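Local coordinates for protein Non-reducing end beta-L-arabinofuranosidase (Bacteroides thetaiotaomicron, PDB 5MQO) that is a family GH127 glycoside hydrolase of a gut bacterium that acts on plant pectin, probably as an aceric acidase, at residues I622-P625 / A626-L630. Numbering follows the deposited sequence.
Sequences ILIP and ADIKL
The pyrrolidine ring of Pro-625 carries CB of Ile-628 over one face, nearer its CG-CD side, with CG of Pro-625 3.9 Å from that CB. At the CB corner of the ring, and displaced to the same side, stands the carboxylate of Asp-627, whose OD1 comes to 3.9 Å from CB of Pro-625, a loose contact between a polar oxygen and a carbon. A torsion that sets CG of Asp-627 between its own backbone N and carbonyl carbon (chi1 74°) turns the carboxylate back to the ring, although the CB itself points away from it.

These contacts come from a type I beta turn running from Pro-625 to Ile-628. The hydrogen bond that closes it runs from N of Ile-628 to O of Pro-625 at 3.0 Å, fairly straight at the hydrogen (151°). The same oxygen lies against the side chain of Ile-628, 3.2 Å from CB and 3.3 Å from CG2. That CG2 also reaches CG2 of Ile-624, a methyl-to-methyl contact of 3.8 Å. The apolar patch thus continues from the turn back into the strand, where Ile-624 is buried against Val-597, Ile-674 and Met-694.

The turn is a surface feature of the C-terminal domain. It ends strand 622-625, which lies between strand 640-651, antiparallel to it, and strand 690-697, parallel to it; Ala-626 still makes a backbone hydrogen bond with Ala-697. Beyond the turn the chain leads into strand 631-637, which also runs antiparallel to 640-651.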
loop_
_atom_site.group_PDB
_atom_site.type_symbol
_atom_site.label_atom_id
_atom_site.label_comp_id
_atom_site.label_asym_id
_atom_site.label_seq_id
_atom_site.Cartn_x
_atom_site.Cartn_y
_atom_site.Cartn_z
ATOM N N ILE A 622 29.332 10.164 3.231
ATOM C CA ILE A 622 29.305 9.230 2.108
ATOM C C ILE A 622 28.770 9.906 0.841
ATOM O O ILE A 622 27.658 10.413 0.866
ATOM C CB ILE A 622 28.409 8.025 2.430
ATOM C CG1 ILE A 622 28.892 7.280 3.691
ATOM C CG2 ILE A 622 28.330 7.080 1.244
ATOM C CD1 ILE A 622 30.310 6.748 3.609
ATOM N N LEU A 623 29.556 9.919 -0.249
ATOM C CA LEU A 623 29.089 10.393 -1.568
ATOM C C LEU A 623 29.023 9.274 -2.573
ATOM O O LEU A 623 29.945 8.466 -2.679
ATOM C CB LEU A 623 30.024 11.404 -2.196
ATOM C CG LEU A 623 30.816 12.339 -1.319
ATOM C CD1 LEU A 623 31.769 13.124 -2.233
ATOM C CD2 LEU A 623 29.869 13.229 -0.522
ATOM N N ILE A 624 27.973 9.282 -3.367
ATOM C CA ILE A 624 27.797 8.283 -4.394
ATOM C C ILE A 624 28.247 8.894 -5.731
ATOM O O ILE A 624 27.580 9.791 -6.234
ATOM C CB ILE A 624 26.324 7.868 -4.462
ATOM C CG1 ILE A 624 25.862 7.281 -3.123
ATOM C CG2 ILE A 624 26.092 6.896 -5.599
ATOM C CD1 ILE A 624 26.712 6.127 -2.596
ATOM N N PRO A 625 29.371 8.424 -6.317
ATOM C CA PRO A 625 29.660 8.894 -7.663
ATOM C C PRO A 625 28.629 8.357 -8.631
ATOM O O PRO A 625 28.145 7.235 -8.436
ATOM C CB PRO A 625 31.041 8.310 -7.966
ATOM C CG PRO A 625 31.201 7.190 -7.046
ATOM C CD PRO A 625 30.387 7.473 -5.839
ATOM N N ALA A 626 28.301 9.145 -9.659
ATOM C CA ALA A 626 27.208 8.796 -10.626
ATOM C C ALA A 626 27.410 7.499 -11.403
ATOM O O ALA A 626 26.444 6.830 -11.735
ATOM C CB ALA A 626 26.976 9.935 -11.601
ATOM N N ASP A 627 28.673 7.180 -11.677
ATOM C CA ASP A 627 29.109 5.953 -12.334
ATOM C C ASP A 627 29.611 4.902 -11.351
ATOM O O ASP A 627 30.415 4.050 -11.726
ATOM C CB ASP A 627 30.231 6.275 -13.356
ATOM C CG ASP A 627 31.604 6.603 -12.697
ATOM O OD1 ASP A 627 31.731 6.761 -11.447
ATOM O OD2 ASP A 627 32.583 6.708 -13.464
ATOM N N ILE A 628 29.183 4.960 -10.092
ATOM C CA ILE A 628 29.525 3.907 -9.130
ATOM C C ILE A 628 29.070 2.561 -9.687
ATOM O O ILE A 628 28.067 2.490 -10.406
ATOM C CB ILE A 628 28.896 4.162 -7.734
ATOM C CG1 ILE A 628 29.514 3.212 -6.690
ATOM C CG2 ILE A 628 27.367 4.053 -7.778
ATOM C CD1 ILE A 628 28.855 3.251 -5.333
ATOM N N LYS A 629 29.829 1.512 -9.395
ATOM C CA LYS A 629 29.415 0.149 -9.727
ATOM C C LYS A 629 29.012 -0.572 -8.449
ATOM O O LYS A 629 29.845 -0.836 -7.582
ATOM C CB LYS A 629 30.483 -0.599 -10.550
ATOM C CG LYS A 629 30.229 -0.429 -12.059
ATOM C CD LYS A 629 31.482 -0.607 -12.920
ATOM C CE LYS A 629 31.551 0.393 -14.082
ATOM N NZ LYS A 629 32.717 0.103 -14.976
ATOM N N LEU A 630 27.703 -0.838 -8.357
ATOM C CA LEU A 630 27.065 -1.478 -7.210
ATOM C C LEU A 630 26.722 -2.907 -7.555
ATOM O O LEU A 630 26.066 -3.167 -8.588
ATOM C CB LEU A 630 25.781 -0.729 -6.817
ATOM C CG LEU A 630 26.025 0.588 -6.067
ATOM C CD1 LEU A 630 24.771 1.456 -6.045
ATOM C CD2 LEU A 630 26.539 0.341 -4.648
#